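Local coordinates for protein nucleoside permease NupG (Escherichia coli K-12, PDB 7DLA) that imports a broad range of purine and pyrimidine nucleosides across the bacterial inner membrane in symport with protons, driven by the proton motive force, at residues I259-E264 with M315-G319; V283-S287 with C320-F325. The protein carries 1 engineered substitution. All blocks are in the same frame, centred on the assembly; numbering follows the deposited sequence.

Contact 1: residues I259-E264 with M315-G319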
# COMPACT_ATOMS: atom_id res chain seq x y z
N ILE A 259 5.97 1.13 13.49
CA ILE A 259 4.83 1.23 14.40
C ILE A 259 3.57 1.53 13.62
O ILE A 259 2.47 1.11 14.02
CB ILE A 259 5.11 2.28 15.48
CG1 ILE A 259 6.45 1.97 16.13
CG2 ILE A 259 3.98 2.33 16.50
CD1 ILE A 259 6.80 2.90 17.25
N SER A 260 3.71 2.17 12.46
CA SER A 260 2.57 2.36 11.58
C SER A 260 1.97 1.03 11.14
O SER A 260 0.76 0.80 11.29
CB SER A 260 2.99 3.22 10.38
OG SER A 260 3.42 4.51 10.80
N GLN A 261 2.81 0.11 10.63
CA GLN A 261 2.31 -1.19 10.16
C GLN A 261 1.85 -2.05 11.32
O GLN A 261 0.83 -2.77 11.22
CB GLN A 261 3.39 -1.92 9.39
CG GLN A 261 4.30 -0.99 8.69
CD GLN A 261 3.58 -0.08 7.77
OE1 GLN A 261 3.74 1.14 7.82
NE2 GLN A 261 2.82 -0.66 6.86
N ILE A 262 2.60 -2.00 12.41
CA ILE A 262 2.19 -2.66 13.65
C ILE A 262 0.75 -2.28 13.98
O ILE A 262 -0.13 -3.15 14.14
CB ILE A 262 3.15 -2.25 14.78
CG1 ILE A 262 4.57 -2.68 14.46
CG2 ILE A 262 2.84 -3.01 16.05
CD1 ILE A 262 5.52 -2.40 15.60
N SER A 263 0.48 -0.98 14.07
CA SER A 263 -0.84 -0.52 14.52
C SER A 263 -1.92 -0.81 13.48
O SER A 263 -3.07 -1.05 13.84
CB SER A 263 -0.81 0.97 14.83
OG SER A 263 -1.97 1.30 15.55
N GLU A 264 -1.56 -0.80 12.19
CA GLU A 264 -2.50 -1.19 11.15
C GLU A 264 -2.96 -2.62 11.33
O GLU A 264 -4.14 -2.92 11.18
CB GLU A 264 -1.87 -1.03 9.78
CG GLU A 264 -2.62 -1.80 8.72
CD GLU A 264 -1.99 -1.64 7.36
OE1 GLU A 264 -0.91 -1.00 7.27
OE2 GLU A 264 -2.62 -2.10 6.38
N MET A 315 2.07 7.57 14.57
CA MET A 315 2.14 6.16 14.16
C MET A 315 0.92 5.35 14.56
O MET A 315 0.28 4.71 13.71
CB MET A 315 3.40 5.50 14.71
CG MET A 315 4.62 5.82 13.99
SD MET A 315 5.05 7.51 13.64
CE MET A 315 5.17 7.36 11.86
N ILE A 316 0.59 5.36 15.85
CA ILE A 316 -0.57 4.61 16.35
C ILE A 316 -1.83 5.02 15.58
O ILE A 316 -2.60 4.18 15.10
CB ILE A 316 -0.76 4.85 17.85
CG1 ILE A 316 0.45 4.35 18.66
CG2 ILE A 316 -2.07 4.17 18.31
CD1 ILE A 316 0.70 2.93 18.48
N VAL A 317 -2.05 6.33 15.46
CA VAL A 317 -3.25 6.82 14.77
C VAL A 317 -3.29 6.34 13.33
O VAL A 317 -4.38 6.16 12.75
CB VAL A 317 -3.35 8.36 14.86
CG1 VAL A 317 -4.75 8.78 14.54
CG2 VAL A 317 -3.10 8.81 16.25
N TYR A 318 -2.13 6.12 12.74
CA TYR A 318 -2.08 5.72 11.34
C TYR A 318 -2.85 4.43 11.09
O TYR A 318 -3.43 4.24 10.01
CB TYR A 318 -0.63 5.54 10.89
CG TYR A 318 -0.49 4.88 9.55
CD1 TYR A 318 -0.61 5.61 8.38
CD2 TYR A 318 -0.28 3.53 9.46
CE1 TYR A 318 -0.49 4.99 7.15
CE2 TYR A 318 -0.17 2.90 8.24
CZ TYR A 318 -0.27 3.63 7.10
OH TYR A 318 -0.14 2.96 5.90
N GLY A 319 -2.85 3.52 12.06
CA GLY A 319 -3.37 2.19 11.78
C GLY A 319 -4.87 2.20 11.61
O GLY A 319 -5.41 1.68 10.63

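Contact 2: residues V283-S287 with C320-F325. Engineered in segment 320-325: Ala323 (natural residue Asp).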
# COMPACT_ATOMS: atom_id res chain seq x y z
N VAL A 283 -17.57 4.42 11.41
CA VAL A 283 -16.20 3.92 11.35
C VAL A 283 -15.41 4.66 10.27
O VAL A 283 -14.25 5.06 10.48
CB VAL A 283 -16.19 2.39 11.18
CG1 VAL A 283 -14.96 1.94 10.45
CG2 VAL A 283 -16.29 1.73 12.55
N MET A 284 -16.04 4.90 9.12
CA MET A 284 -15.42 5.71 8.07
C MET A 284 -15.09 7.13 8.57
O MET A 284 -14.06 7.71 8.19
CB MET A 284 -16.33 5.76 6.84
CG MET A 284 -15.93 4.81 5.69
SD MET A 284 -16.93 5.03 4.18
CE MET A 284 -18.58 4.94 4.89
N MET A 285 -15.95 7.68 9.42
CA MET A 285 -15.65 8.99 9.99
C MET A 285 -14.44 8.92 10.91
O MET A 285 -13.64 9.86 10.95
CB MET A 285 -16.85 9.53 10.75
CG MET A 285 -16.77 11.01 11.16
SD MET A 285 -16.95 12.18 9.78
CE MET A 285 -15.97 13.57 10.35
N ILE A 286 -14.31 7.84 11.69
CA ILE A 286 -13.15 7.70 12.57
C ILE A 286 -11.88 7.67 11.73
O ILE A 286 -10.83 8.22 12.10
CB ILE A 286 -13.25 6.44 13.45
CG1 ILE A 286 -14.56 6.40 14.21
CG2 ILE A 286 -12.24 6.51 14.54
CD1 ILE A 286 -14.82 5.08 14.91
N SER A 287 -11.96 7.05 10.56
CA SER A 287 -10.81 7.06 9.66
C SER A 287 -10.48 8.48 9.21
O SER A 287 -9.33 8.94 9.29
CB SER A 287 -11.09 6.16 8.46
OG SER A 287 -10.46 6.66 7.30
N CYS A 320 -5.57 2.77 12.58
CA CYS A 320 -6.98 3.08 12.39
C CYS A 320 -7.19 3.86 11.09
O CYS A 320 -7.92 3.42 10.21
CB CYS A 320 -7.48 3.84 13.61
SG CYS A 320 -8.85 4.86 13.26
N ALA A 321 -6.51 5.00 10.95
CA ALA A 321 -6.71 5.84 9.76
C ALA A 321 -6.67 5.04 8.45
O ALA A 321 -7.51 5.25 7.57
CB ALA A 321 -5.65 6.94 9.72
N PHE A 322 -5.71 4.12 8.31
CA PHE A 322 -5.50 3.39 7.06
C PHE A 322 -6.42 2.17 6.92
O PHE A 322 -6.91 1.90 5.82
CB PHE A 322 -4.01 2.99 6.92
CG PHE A 322 -3.65 2.37 5.58
CD1 PHE A 322 -4.05 1.09 5.23
CD2 PHE A 322 -2.99 3.12 4.62
CE1 PHE A 322 -3.74 0.54 3.97
CE2 PHE A 322 -2.69 2.58 3.37
CZ PHE A 322 -3.07 1.28 3.05
N ALA A 323 -6.67 1.44 8.00
CA ALA A 323 -7.48 0.24 7.88
C ALA A 323 -8.97 0.57 7.81
O ALA A 323 -9.71 -0.00 6.97
CB ALA A 323 -7.19 -0.69 9.06
N PHE A 324 -9.43 1.49 8.66
CA PHE A 324 -10.85 1.67 8.86
C PHE A 324 -11.54 2.08 7.58
O PHE A 324 -12.56 1.50 7.20
CB PHE A 324 -11.11 2.68 9.98
CG PHE A 324 -10.90 2.13 11.35
CD1 PHE A 324 -9.99 1.11 11.56
CD2 PHE A 324 -11.67 2.57 12.41
CE1 PHE A 324 -9.81 0.55 12.82
CE2 PHE A 324 -11.50 2.02 13.68
CZ PHE A 324 -10.56 1.01 13.88
N PHE A 325 -11.00 3.08 6.87
CA PHE A 325 -11.73 3.55 5.71
C PHE A 325 -11.89 2.45 4.68
O PHE A 325 -12.95 2.30 4.08
CB PHE A 325 -11.06 4.76 5.05
CG PHE A 325 -11.92 5.38 3.95
CD1 PHE A 325 -13.02 6.18 4.27
CD2 PHE A 325 -11.69 5.08 2.61
CE1 PHE A 325 -13.83 6.72 3.27
CE2 PHE A 325 -12.50 5.63 1.61
CZ PHE A 325 -13.56 6.45 1.94

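Contact 1: residues I259-E264 with M315-G319
Tyr318 lays its ring along one flank of the helix segment 259-264, with CD2 3.4 Å from Ser260 CB and CE2 4.1 Å from Glu264 OE1, which approaches the ring edge. A small serine suits this place because a bulkier residue would hold the ring off. Gly319 goes further: its CA lies 3.5 Å from Glu264 N and 3.7 Å from Ser263 C, so backbone rests on backbone, and an ideal CB would clash with both atoms. The two axes therefore come within 7.0 Å, crossing at -39°: close transmembrane helix packing, with glycine where the backbones touch. Ser263 donates a hydrogen bond from OG to Ile316 O, at 3.0 Å, so a backbone carbonyl satisfies its hydroxyl within the membrane. Ile259 CG2 packs on Met315 CB (3.7 Å) and Ile316 CD1 (3.9 Å). Both segments are transmembrane, on helices 253-299 and 305-335; Arg294, from the next transmembrane pass, hydrogen-bonds Ser260 OG, Asn228 of helix 226-236 hydrogen-bonds Tyr318 OH, and helix 138-152 packs against Gln261 and Ile262.

Contact 2: residues V283-S287 with C320-F325
Two phenylalanines project from helix segment 320-325 and receive the small side chain of Ser287 between their bases, the helices running roughly antiparallel (148°) with axes 7.9 Å apart. Ser287 CB lies 3.8 Å from Phe324 CB and Ser287 OG 3.0 Å from Phe325 CB; the side chain is small enough to lodge at the roots of both aromatic residues, where Ser287 and Ala321 bring their CA atoms to 4.3 Å. The Phe324 ring in turn enters the hollow between Val283 and Ile286, one turn of helix apart, with its CD2 3.9 Å from Val283 CG1 and 4.3 Å from Ile286 CB. Ile286 CG2 also meets Cys320 SG at 4.0 Å. Further along, the long, flexible Met284 lies against the Phe325 ring, Met284 CG 3.5 Å from Phe325 CD1 and Met284 SD 4.4 Å from the centroid of that ring in an oblique Met-aromatic contact. Ser287 OG also donates a weak hydrogen bond to Ala321 O, at 3.3 Å. With that one polar link amid aliphatic, sulfur and aromatic groups, cohesion between these transmembrane helices probably comes mainly from close packing and dispersion.

How the contacts relate
From the N terminus, the chain passes through the earlier transmembrane helices before reaching 259-264, reverses through cytoplasmic 269-280 and returns through 283-287. After a short connection it enters helix 305-335, meeting 315-319 and at once 320-325. Contact 1 closes a span of 50 residues and contact 2 one of 32. The segments alternate, so the closures cross rather than nest. Helix 305-335 thus packs against both transmembrane passes of helix 253-299, running in the same general sense as the first and roughly antiparallel to the second. The centres lie about 12 Å apart, and the contacts touch where Glu264 OE2 packs 3.7 Å from Phe322 CD1. Together they tie three successive transmembrane passes of this major facilitator superfamily transporter.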